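Large terminase protein (Enterobacteria phage P22, PDB 4DKW) drives viral DNA into empty capsids as an ATP-powered motor and cuts the genome to begin and end packaging, the chain here being its C-terminal nuclease domain. Local coordinates at residues Q32-N37 / E98-Q103; Q44-K49 / K142-C147; L56-K61 / K75-K80; I129-D134 / Y178-R183. All coordinates share one frame; numbering follows the deposited sequence.

Interaction 1: Q32-N37 / E98-Q103; sequences QDFGWN and EQLKTQ. With MG (magnesium ion), chain E.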
# COMPACT_ATOMS: atom_id res chain seq x y z
N GLN A 32 1.96 4.81 -2.39
CA GLN A 32 2.22 4.77 -3.82
C GLN A 32 3.31 3.75 -4.15
O GLN A 32 4.32 3.67 -3.45
CB GLN A 32 2.67 6.16 -4.31
CG GLN A 32 2.96 6.27 -5.81
CD GLN A 32 1.70 6.24 -6.68
OE1 GLN A 32 0.68 6.83 -6.32
NE2 GLN A 32 1.77 5.56 -7.82
N ASP A 33 3.10 2.97 -5.20
CA ASP A 33 4.19 2.22 -5.81
C ASP A 33 4.35 2.81 -7.19
O ASP A 33 3.38 2.94 -7.93
CB ASP A 33 3.90 0.71 -5.89
CG ASP A 33 5.09 -0.08 -6.42
OD1 ASP A 33 6.24 0.28 -6.07
OD2 ASP A 33 4.90 -1.05 -7.18
N PHE A 34 5.57 3.20 -7.54
CA PHE A 34 5.80 3.83 -8.83
C PHE A 34 5.92 2.77 -9.92
O PHE A 34 6.30 1.63 -9.64
CB PHE A 34 7.05 4.72 -8.80
CG PHE A 34 7.00 5.80 -7.77
CD1 PHE A 34 6.07 6.80 -7.85
CD2 PHE A 34 7.89 5.80 -6.71
CE1 PHE A 34 6.01 7.80 -6.90
CE2 PHE A 34 7.85 6.79 -5.75
CZ PHE A 34 6.91 7.80 -5.85
N GLY A 35 5.56 3.14 -11.15
CA GLY A 35 5.63 2.23 -12.28
C GLY A 35 5.11 2.78 -13.59
O GLY A 35 4.05 3.41 -13.64
N TRP A 36 5.86 2.55 -14.67
CA TRP A 36 5.39 2.90 -16.01
C TRP A 36 5.07 1.65 -16.85
O TRP A 36 3.92 1.41 -17.21
CB TRP A 36 6.38 3.82 -16.73
CG TRP A 36 5.87 4.22 -18.07
CD1 TRP A 36 6.16 3.64 -19.27
CD2 TRP A 36 4.94 5.28 -18.34
NE1 TRP A 36 5.47 4.28 -20.28
CE2 TRP A 36 4.71 5.28 -19.73
CE3 TRP A 36 4.28 6.22 -17.55
CZ2 TRP A 36 3.85 6.19 -20.35
CZ3 TRP A 36 3.42 7.12 -18.16
CH2 TRP A 36 3.22 7.10 -19.55
N ASN A 37 6.11 0.87 -17.16
CA ASN A 37 5.91 -0.40 -17.86
C ASN A 37 5.21 -1.40 -16.95
O ASN A 37 4.31 -2.13 -17.39
CB ASN A 37 7.24 -0.97 -18.34
CG ASN A 37 7.89 -0.11 -19.40
OD1 ASN A 37 7.21 0.49 -20.25
ND2 ASN A 37 9.22 -0.02 -19.37
N GLU A 98 13.00 9.90 -5.03
CA GLU A 98 12.85 11.32 -4.69
C GLU A 98 12.42 12.22 -5.85
O GLU A 98 11.70 13.21 -5.65
CB GLU A 98 14.12 11.88 -4.03
CG GLU A 98 14.11 11.89 -2.50
CD GLU A 98 14.29 10.50 -1.89
OE1 GLU A 98 14.17 10.37 -0.65
OE2 GLU A 98 14.54 9.53 -2.64
N GLN A 99 12.88 11.90 -7.06
CA GLN A 99 12.50 12.68 -8.23
C GLN A 99 11.07 12.34 -8.69
O GLN A 99 10.35 13.22 -9.16
CB GLN A 99 13.48 12.45 -9.38
CG GLN A 99 13.12 13.20 -10.65
CD GLN A 99 13.99 12.81 -11.83
OE1 GLN A 99 13.52 12.18 -12.78
NE2 GLN A 99 15.27 13.17 -11.78
N LEU A 100 10.69 11.08 -8.54
CA LEU A 100 9.33 10.64 -8.85
C LEU A 100 8.33 11.21 -7.84
O LEU A 100 7.22 11.61 -8.21
CB LEU A 100 9.24 9.11 -8.86
CG LEU A 100 9.59 8.41 -10.17
CD1 LEU A 100 9.82 6.91 -9.93
CD2 LEU A 100 8.48 8.63 -11.20
N LYS A 101 8.73 11.24 -6.57
CA LYS A 101 7.88 11.80 -5.52
C LYS A 101 7.57 13.27 -5.80
O LYS A 101 6.48 13.75 -5.49
CB LYS A 101 8.51 11.59 -4.13
CG LYS A 101 9.05 12.84 -3.45
CD LYS A 101 8.18 13.23 -2.26
CE LYS A 101 8.43 14.67 -1.79
NZ LYS A 101 9.76 14.88 -1.15
N THR A 102 8.54 13.97 -6.39
CA THR A 102 8.39 15.38 -6.76
C THR A 102 7.32 15.56 -7.83
O THR A 102 6.49 16.45 -7.75
CB THR A 102 9.73 15.98 -7.28
OG1 THR A 102 10.71 15.93 -6.23
CG2 THR A 102 9.55 17.42 -7.74
N GLN A 103 7.35 14.69 -8.84
CA GLN A 103 6.36 14.73 -9.92
C GLN A 103 4.96 14.47 -9.37
O GLN A 103 3.98 15.04 -9.85
CB GLN A 103 6.69 13.68 -10.98
CG GLN A 103 8.06 13.83 -11.64
CD GLN A 103 8.40 12.67 -12.56
OE1 GLN A 103 7.53 11.85 -12.88
NE2 GLN A 103 9.66 12.59 -12.97
MG MG E . 6.09 -2.13 -8.52
O HOH W 1 7.56 -0.93 -7.92
O HOH W 2 6.85 -3.36 -10.12

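Interaction 2: Q44-K49 / K142-C147; sequences QLWWDK and KVFNTC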
# COMPACT_ATOMS: atom_id res chain seq x y z
N GLN A 44 -5.29 3.28 -0.28
CA GLN A 44 -5.65 3.98 0.95
C GLN A 44 -5.95 2.95 2.03
O GLN A 44 -6.72 2.01 1.83
CB GLN A 44 -6.85 4.92 0.75
CG GLN A 44 -7.22 5.69 2.02
CD GLN A 44 -8.22 6.79 1.76
OE1 GLN A 44 -9.41 6.66 2.07
NE2 GLN A 44 -7.76 7.89 1.18
N LEU A 45 -5.33 3.15 3.18
CA LEU A 45 -5.45 2.25 4.29
C LEU A 45 -6.12 3.01 5.43
O LEU A 45 -5.78 4.17 5.69
CB LEU A 45 -4.04 1.82 4.67
CG LEU A 45 -3.75 0.66 5.60
CD1 LEU A 45 -4.32 -0.66 5.06
CD2 LEU A 45 -2.24 0.58 5.75
N TRP A 46 -7.08 2.38 6.09
CA TRP A 46 -7.68 2.98 7.28
C TRP A 46 -7.20 2.20 8.48
O TRP A 46 -7.07 0.97 8.41
CB TRP A 46 -9.20 2.94 7.23
CG TRP A 46 -9.79 3.68 6.08
CD1 TRP A 46 -9.15 4.53 5.23
CD2 TRP A 46 -11.16 3.65 5.67
NE1 TRP A 46 -10.03 5.03 4.30
CE2 TRP A 46 -11.28 4.51 4.55
CE3 TRP A 46 -12.31 2.99 6.14
CZ2 TRP A 46 -12.49 4.70 3.89
CZ3 TRP A 46 -13.51 3.19 5.48
CH2 TRP A 46 -13.59 4.04 4.37
N TRP A 47 -6.93 2.91 9.57
CA TRP A 47 -6.44 2.31 10.81
C TRP A 47 -7.34 2.70 11.99
O TRP A 47 -7.42 3.87 12.37
CB TRP A 47 -5.00 2.74 11.08
CG TRP A 47 -4.34 2.02 12.22
CD1 TRP A 47 -4.77 0.87 12.83
CD2 TRP A 47 -3.12 2.39 12.88
NE1 TRP A 47 -3.90 0.52 13.84
CE2 TRP A 47 -2.88 1.42 13.89
CE3 TRP A 47 -2.22 3.44 12.72
CZ2 TRP A 47 -1.75 1.49 14.73
CZ3 TRP A 47 -1.11 3.50 13.55
CH2 TRP A 47 -0.89 2.53 14.55
N ASP A 48 -8.03 1.71 12.54
CA ASP A 48 -8.74 1.85 13.79
C ASP A 48 -7.68 1.59 14.86
O ASP A 48 -7.32 0.44 15.08
CB ASP A 48 -9.85 0.77 13.86
CG ASP A 48 -10.69 0.86 15.13
OD1 ASP A 48 -10.27 1.53 16.09
OD2 ASP A 48 -11.78 0.25 15.16
N LYS A 49 -7.17 2.64 15.50
CA LYS A 49 -6.14 2.46 16.53
C LYS A 49 -6.66 1.87 17.83
O LYS A 49 -5.89 1.28 18.58
CB LYS A 49 -5.43 3.77 16.84
CG LYS A 49 -4.61 4.32 15.69
CD LYS A 49 -3.65 5.39 16.19
CE LYS A 49 -3.00 6.09 15.03
NZ LYS A 49 -2.14 7.21 15.47
N LYS A 142 -8.16 -6.23 7.12
CA LYS A 142 -9.28 -6.46 6.22
C LYS A 142 -9.09 -5.70 4.91
O LYS A 142 -8.46 -4.63 4.89
CB LYS A 142 -10.59 -6.02 6.89
CG LYS A 142 -10.86 -6.64 8.25
CD LYS A 142 -11.17 -8.12 8.11
CE LYS A 142 -11.37 -8.78 9.46
NZ LYS A 142 -11.17 -10.25 9.36
N VAL A 143 -9.63 -6.26 3.83
CA VAL A 143 -9.64 -5.60 2.52
C VAL A 143 -11.08 -5.47 2.03
O VAL A 143 -11.81 -6.46 2.02
CB VAL A 143 -8.79 -6.41 1.49
CG1 VAL A 143 -8.76 -5.71 0.11
CG2 VAL A 143 -7.39 -6.60 2.03
N PHE A 144 -11.49 -4.27 1.64
CA PHE A 144 -12.83 -4.06 1.08
C PHE A 144 -13.00 -4.97 -0.13
O PHE A 144 -12.07 -5.12 -0.92
CB PHE A 144 -13.03 -2.61 0.65
CG PHE A 144 -13.32 -1.65 1.78
CD1 PHE A 144 -13.07 -2.01 3.10
CD2 PHE A 144 -13.83 -0.39 1.51
CE1 PHE A 144 -13.34 -1.12 4.14
CE2 PHE A 144 -14.10 0.50 2.53
CZ PHE A 144 -13.86 0.14 3.85
N ASN A 145 -14.17 -5.58 -0.28
CA ASN A 145 -14.40 -6.48 -1.41
C ASN A 145 -14.38 -5.78 -2.78
O ASN A 145 -14.38 -6.44 -3.81
CB ASN A 145 -15.68 -7.31 -1.21
CG ASN A 145 -16.93 -6.47 -1.06
OD1 ASN A 145 -17.13 -5.49 -1.79
ND2 ASN A 145 -17.80 -6.86 -0.13
N THR A 146 -14.34 -4.45 -2.76
CA THR A 146 -14.26 -3.65 -3.98
C THR A 146 -12.81 -3.38 -4.41
O THR A 146 -12.58 -2.70 -5.40
CB THR A 146 -14.99 -2.31 -3.78
OG1 THR A 146 -14.52 -1.68 -2.57
CG2 THR A 146 -16.50 -2.53 -3.69
N CYS A 147 -11.85 -3.92 -3.67
CA CYS A 147 -10.43 -3.73 -3.97
C CYS A 147 -9.87 -4.97 -4.63
O CYS A 147 -8.88 -5.53 -4.16
CB CYS A 147 -9.62 -3.42 -2.70
SG CYS A 147 -10.08 -1.90 -1.91

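Interaction 3: L56-K61 / K75-K80; sequences LARVWK and KSWANK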
# COMPACT_ATOMS: atom_id res chain seq x y z
N LEU A 56 -7.87 -2.01 4.14
CA LEU A 56 -7.43 -1.54 2.85
C LEU A 56 -8.71 -1.10 2.13
O LEU A 56 -9.48 -1.93 1.66
CB LEU A 56 -6.70 -2.64 2.09
CG LEU A 56 -6.14 -2.21 0.74
CD1 LEU A 56 -5.15 -1.06 0.91
CD2 LEU A 56 -5.47 -3.39 0.06
N ALA A 57 -8.94 0.21 2.07
CA ALA A 57 -10.23 0.75 1.65
C ALA A 57 -10.31 1.19 0.18
O ALA A 57 -11.38 1.17 -0.41
CB ALA A 57 -10.63 1.90 2.57
N ARG A 58 -9.19 1.61 -0.40
CA ARG A 58 -9.17 2.05 -1.79
C ARG A 58 -7.93 1.51 -2.48
O ARG A 58 -6.85 1.50 -1.90
CB ARG A 58 -9.19 3.58 -1.90
CG ARG A 58 -10.26 4.29 -1.09
CD ARG A 58 -11.58 4.24 -1.81
NE ARG A 58 -12.57 5.13 -1.18
CZ ARG A 58 -13.44 4.74 -0.25
NH1 ARG A 58 -13.46 3.48 0.18
NH2 ARG A 58 -14.29 5.62 0.25
N VAL A 59 -8.09 1.05 -3.72
CA VAL A 59 -6.99 0.54 -4.54
C VAL A 59 -7.15 0.98 -5.99
O VAL A 59 -8.23 0.85 -6.56
CB VAL A 59 -6.93 -1.00 -4.50
CG1 VAL A 59 -6.08 -1.52 -5.64
CG2 VAL A 59 -6.40 -1.49 -3.16
N TRP A 60 -6.07 1.50 -6.56
CA TRP A 60 -6.03 1.84 -7.97
C TRP A 60 -4.71 1.33 -8.54
O TRP A 60 -3.64 1.59 -7.99
CB TRP A 60 -6.18 3.35 -8.18
CG TRP A 60 -6.07 3.81 -9.62
CD1 TRP A 60 -7.06 3.78 -10.57
CD2 TRP A 60 -4.92 4.38 -10.26
NE1 TRP A 60 -6.59 4.30 -11.76
CE2 TRP A 60 -5.28 4.68 -11.59
CE3 TRP A 60 -3.61 4.67 -9.83
CZ2 TRP A 60 -4.38 5.24 -12.50
CZ3 TRP A 60 -2.73 5.23 -10.74
CH2 TRP A 60 -3.12 5.51 -12.06
N LYS A 61 -4.78 0.59 -9.64
CA LYS A 61 -3.60 -0.00 -10.25
C LYS A 61 -3.67 0.16 -11.76
O LYS A 61 -4.68 -0.19 -12.38
CB LYS A 61 -3.53 -1.48 -9.88
CG LYS A 61 -2.38 -2.24 -10.51
CD LYS A 61 -2.37 -3.69 -10.03
CE LYS A 61 -1.26 -4.47 -10.70
NZ LYS A 61 -1.12 -5.82 -10.10
N LYS A 75 -7.96 11.33 -6.97
CA LYS A 75 -7.98 12.53 -6.12
C LYS A 75 -9.23 12.65 -5.25
O LYS A 75 -9.18 13.30 -4.20
CB LYS A 75 -7.78 13.82 -6.92
CG LYS A 75 -8.84 14.11 -7.96
CD LYS A 75 -8.46 15.35 -8.75
CE LYS A 75 -9.46 15.64 -9.85
NZ LYS A 75 -10.81 15.93 -9.28
N SER A 76 -10.33 12.04 -5.68
CA SER A 76 -11.58 12.09 -4.92
C SER A 76 -11.40 11.51 -3.52
O SER A 76 -11.97 12.03 -2.55
CB SER A 76 -12.72 11.38 -5.66
OG SER A 76 -12.40 10.03 -5.96
N TRP A 77 -10.59 10.45 -3.40
CA TRP A 77 -10.28 9.87 -2.09
C TRP A 77 -8.86 10.17 -1.58
O TRP A 77 -8.61 10.16 -0.36
CB TRP A 77 -10.60 8.36 -2.02
CG TRP A 77 -10.10 7.50 -3.16
CD1 TRP A 77 -10.77 7.19 -4.32
CD2 TRP A 77 -8.85 6.79 -3.24
NE1 TRP A 77 -10.01 6.36 -5.11
CE2 TRP A 77 -8.83 6.10 -4.47
CE3 TRP A 77 -7.74 6.68 -2.39
CZ2 TRP A 77 -7.74 5.31 -4.86
CZ3 TRP A 77 -6.67 5.90 -2.78
CH2 TRP A 77 -6.67 5.23 -4.01
N ALA A 78 -7.94 10.46 -2.50
CA ALA A 78 -6.54 10.69 -2.14
C ALA A 78 -6.25 12.11 -1.66
O ALA A 78 -5.20 12.37 -1.09
CB ALA A 78 -5.63 10.32 -3.31
N ASN A 79 -7.17 13.03 -1.92
CA ASN A 79 -6.96 14.44 -1.61
C ASN A 79 -6.63 14.70 -0.14
O ASN A 79 -7.37 14.29 0.75
CB ASN A 79 -8.19 15.26 -2.03
CG ASN A 79 -7.92 16.75 -2.03
OD1 ASN A 79 -6.81 17.20 -2.31
ND2 ASN A 79 -8.95 17.53 -1.72
N LYS A 80 -5.50 15.37 0.09
CA LYS A 80 -5.02 15.78 1.42
C LYS A 80 -4.51 14.64 2.31
O LYS A 80 -4.09 14.89 3.44
CB LYS A 80 -6.07 16.62 2.16
CG LYS A 80 -6.13 18.07 1.73
CD LYS A 80 -7.53 18.44 1.24
CE LYS A 80 -8.59 18.13 2.29
NZ LYS A 80 -9.96 18.53 1.85

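Interaction 4: I129-D134 / Y178-R183; sequences ISELRD and YGYMMR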
# COMPACT_ATOMS: atom_id res chain seq x y z
N ILE A 129 5.94 -8.43 5.58
CA ILE A 129 5.10 -9.56 5.22
C ILE A 129 4.71 -10.37 6.45
O ILE A 129 3.55 -10.79 6.59
CB ILE A 129 5.79 -10.47 4.19
CG1 ILE A 129 5.76 -9.79 2.82
CG2 ILE A 129 5.14 -11.83 4.12
CD1 ILE A 129 6.57 -10.51 1.80
N SER A 130 5.67 -10.57 7.35
CA SER A 130 5.40 -11.31 8.59
C SER A 130 4.36 -10.60 9.44
O SER A 130 3.43 -11.23 9.98
CB SER A 130 6.67 -11.51 9.41
OG SER A 130 7.47 -12.52 8.83
N GLU A 131 4.51 -9.29 9.57
CA GLU A 131 3.60 -8.51 10.40
C GLU A 131 2.22 -8.48 9.79
O GLU A 131 1.23 -8.67 10.49
CB GLU A 131 4.14 -7.10 10.61
CG GLU A 131 5.40 -7.08 11.48
CD GLU A 131 5.75 -5.68 12.01
OE1 GLU A 131 4.95 -4.74 11.82
OE2 GLU A 131 6.83 -5.54 12.62
N LEU A 132 2.16 -8.28 8.47
CA LEU A 132 0.87 -8.31 7.77
C LEU A 132 0.16 -9.66 7.88
O LEU A 132 -1.06 -9.70 8.01
CB LEU A 132 1.03 -7.90 6.30
CG LEU A 132 1.33 -6.42 6.05
CD1 LEU A 132 1.60 -6.18 4.57
CD2 LEU A 132 0.18 -5.55 6.54
N ARG A 133 0.91 -10.76 7.81
CA ARG A 133 0.29 -12.08 7.92
C ARG A 133 -0.28 -12.31 9.31
O ARG A 133 -1.35 -12.90 9.45
CB ARG A 133 1.27 -13.22 7.59
CG ARG A 133 0.59 -14.60 7.66
CD ARG A 133 1.57 -15.78 7.72
NE ARG A 133 2.32 -15.93 6.48
CZ ARG A 133 3.59 -15.55 6.34
NH1 ARG A 133 4.23 -14.99 7.37
NH2 ARG A 133 4.21 -15.73 5.17
N ASP A 134 0.44 -11.86 10.34
CA ASP A 134 -0.04 -11.96 11.72
C ASP A 134 -1.36 -11.24 11.85
O ASP A 134 -2.30 -11.77 12.43
CB ASP A 134 0.96 -11.36 12.71
CG ASP A 134 2.20 -12.20 12.87
OD1 ASP A 134 2.20 -13.37 12.45
OD2 ASP A 134 3.18 -11.67 13.45
N TYR A 178 3.89 -0.33 2.33
CA TYR A 178 4.43 1.02 2.59
C TYR A 178 3.53 1.87 3.49
O TYR A 178 4.02 2.59 4.37
CB TYR A 178 4.72 1.80 1.30
CG TYR A 178 5.68 1.10 0.37
CD1 TYR A 178 6.72 0.32 0.87
CD2 TYR A 178 5.54 1.20 -1.01
CE1 TYR A 178 7.59 -0.33 0.02
CE2 TYR A 178 6.41 0.56 -1.86
CZ TYR A 178 7.43 -0.20 -1.34
OH TYR A 178 8.30 -0.84 -2.19
N GLY A 179 2.22 1.80 3.25
CA GLY A 179 1.26 2.53 4.06
C GLY A 179 1.27 2.02 5.48
O GLY A 179 1.23 2.80 6.43
N TYR A 180 1.33 0.70 5.63
CA TYR A 180 1.41 0.08 6.94
C TYR A 180 2.70 0.49 7.69
O TYR A 180 2.66 0.82 8.88
CB TYR A 180 1.31 -1.45 6.81
CG TYR A 180 1.59 -2.17 8.11
CD1 TYR A 180 0.65 -2.19 9.12
CD2 TYR A 180 2.80 -2.83 8.32
CE1 TYR A 180 0.91 -2.82 10.32
CE2 TYR A 180 3.06 -3.48 9.52
CZ TYR A 180 2.11 -3.46 10.51
OH TYR A 180 2.33 -4.09 11.71
N MET A 181 3.83 0.47 6.99
CA MET A 181 5.10 0.83 7.60
C MET A 181 5.08 2.25 8.13
O MET A 181 5.63 2.55 9.20
CB MET A 181 6.23 0.68 6.59
CG MET A 181 6.52 -0.77 6.23
SD MET A 181 7.60 -0.89 4.78
CE MET A 181 9.05 -0.05 5.36
N MET A 182 4.44 3.13 7.37
CA MET A 182 4.41 4.55 7.69
C MET A 182 3.15 4.99 8.44
O MET A 182 2.84 6.17 8.47
CB MET A 182 4.55 5.38 6.41
CG MET A 182 5.90 5.23 5.75
SD MET A 182 7.23 6.06 6.65
CE MET A 182 7.22 7.69 5.92
N ARG A 183 2.46 4.04 9.06
CA ARG A 183 1.19 4.31 9.73
C ARG A 183 1.28 5.37 10.82
O ARG A 183 0.27 5.95 11.20
CB ARG A 183 0.57 3.01 10.27
CG ARG A 183 1.35 2.33 11.37
CD ARG A 183 0.76 0.98 11.66
NE ARG A 183 1.44 0.29 12.76
CZ ARG A 183 2.59 -0.36 12.64
NH1 ARG A 183 3.22 -0.41 11.47
NH2 ARG A 183 3.12 -0.97 13.69

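Interaction 1: Q32-N37 / E98-Q103
Phe34 lays the flat of its ring against Leu100 of helix 97-107, and this one pair carries most of the contact. Leu100 CB stands 3.9 Å from the centroid of the Phe34 ring and only 4° off the ring normal, a CH-pi contact centred over the face. The branch that follows runs back toward the root of the phenylalanine, and Leu100 CD1 comes to 3.7 Å from Phe34 CB, the two side chains sliding past each other in opposite directions. Phe34 reaches the helix with CG anti to its own carbonyl carbon (chi1 -58°). At the far end of the ring, Phe34 CZ lies 4.0 Å from Lys101 N, an oblique approach to the helix backbone. Tyr104 and Pro86 also pack on Phe34.

One residue earlier the chain changes role. Asp33 OD2 binds a magnesium ion at 2.1 Å, and Asp171 contributes a second carboxylate to the same metal. Water 1, itself a ligand at 2.0 Å from the magnesium, donates a hydrogen bond of 2.6 Å to Asp33 OD1, so the carboxylate holds the ion with one oxygen and a metal-bound water with the other. A weaker bond from that water reaches Phe34 O. Behind them, Gln32 is held through its amide by His42 and Gln40. A catalytic aspartate at the end of a sheet strand, joined by a second carboxylate around magnesium, is the hallmark of the RNase H-like nuclease fold.

Interaction 2: Q44-K49 / K142-C147
The strand segments 44-49 and 142-147 do not pair directly: their closest CA atoms, those of Trp46 and Lys142, are 9.6 Å apart, and a type I turn from Phe144 to Cys147 ends the second strand. Aromatic side chains bridge the gap. Phe144 points its edge at the face of the six-membered ring of Trp46, an edge-to-face pair with centroids 5.2 Å apart and planes at 87°. The closest approach, 3.5 Å, is between Phe144 CZ and Trp46 CZ3; Phe144 CE2 follows at 4.0 Å from Trp46 CH2, so one corner of the phenyl ring does the touching. Trp46 carries CG anti to the carbonyl carbon (chi1 -61°), which sends its indole out over Ala57 toward Phe144, and the two side chains cross at about a right angle.

In the mixed sheet of this RNase H-like domain, strand 53-62 runs between the two, antiparallel to strand 40-48 and parallel to strand 141-144. Both rings reach over its Ala57, whose small side chain lies beneath the bridge, while Phe20 packs against the pair from outside the two segments.

The indole is also fixed from its own strand. Trp46 NE1 donates to Gln44 OE1 at 2.8 Å, with an N-H...O angle of 173° and the acceptor almost in the indole plane, although the donor is tilted from the plane of the amide carbonyl. This bond satisfies the nitrogen of a buried indole and restrains the rotation of the ring. Gln44 is positioned in turn by its NE2, which bonds to Asp30 OD1 and to the backbone oxygen of Trp77.

Interaction 3: L56-K61 / K75-K80
One face of the Trp77 indole receives the aliphatic part of Arg58, and its edge meets Trp60. Arg58 CB sits 3.3 Å from the centroid of the six-membered ring, 6° off the normal, a close CH-pi contact. From there the arginine chain crosses toward the five-membered ring: Arg58 CG lies 3.6 Å from Trp77 CD2, and Arg58 CD 3.8 Å from Trp77 CG. At the edge, near the ring plane, Trp60 CB approaches Trp77 CZ2 at 4.2 Å.

The guanidinium does not stack on the indole; its plane stands 82° from that of the ring. A bend at chi2 helps turn the arginine back toward its own strand, where Arg58 NH1 donates to Ala57 O at 3.2 Å from above the carbonyl plane. Trp77, for its part, holds CG between its backbone N and carbonyl carbon (chi1 48°), a crowded position on a helix.

Beneath the contact, Ala57 and Arg58 both face Gln44 on the adjacent strand, a classic beta bulge. The arrangement is a helix-on-sheet packing: the last turn of helix 67-78 lies against strand 53-62 of the central mixed sheet in the RNase H-like fold.

Interaction 4: I129-D134 / Y178-R183
Tyr180 carries the contact between segments 178-183 and 129-134, where helices 171-181 and 125-137 pack in the RNase H-like nuclease domain. Ahead of it, Tyr178 is directed elsewhere, packing on Pro86 and Ala84. The Tyr180 side chain leaves its helix with CG anti to the backbone N (chi1 172°) and spans the gap between the helices. Leu132 CD2 covers one face of its ring, offset toward the rim, 4.2 Å from the ring centroid and 20° off the normal, a CH-pi contact. The outer end of the ring is held by Glu131: Tyr180 OH donates a hydrogen bond of 2.7 Å to Glu131 OE1. That oxygen lies at the ring edge and is met on its anti side, with the carboxylate turned nearly perpendicular to the phenol. Phe54 adds an edge-to-face contact to the same tyrosine.

Past Met182, where the chain leaves helical geometry, Arg183 folds back over Tyr180. Arg183 NH1 lies over the face opposite Leu132, 3.4 Å above the Tyr180 ring plane and offset toward its rim, so a methyl and a guanidinium nitrogen flank the phenol. Arg183 NH2 is 4.6 Å from Glu131 OE1, too far for a salt bridge, but the nearby positive charge may still favour the carboxylate form of Glu131. Tyr180 O accepts two bonds from opposite faces of its carbonyl plane, one from Arg183 N and the other from Arg183 NH1 at 2.9 Å.

All four contacts belong to one RNase H-like domain, and three of them share its mixed sheet. Interactions 2 and 3 are the closest, their centres 11 Å apart, joined because strand 53-62 pairs with both strands of interaction 2. Along the chain, interaction 3 falls wholly between the segments of interaction 1, whose own segments alternate with those of interaction 2; interaction 4 opens after interactions 1 and 3 have closed. Interaction 4 touches interaction 2 where Leu45 and Trp47 pack on helix 171-181 and Arg183, and interaction 1 where Tyr178 meets Gln32 and Asp33. That helix begins with Asp171, so the elements bearing the two metal-binding aspartates, the helix and strand 27-33, touch directly.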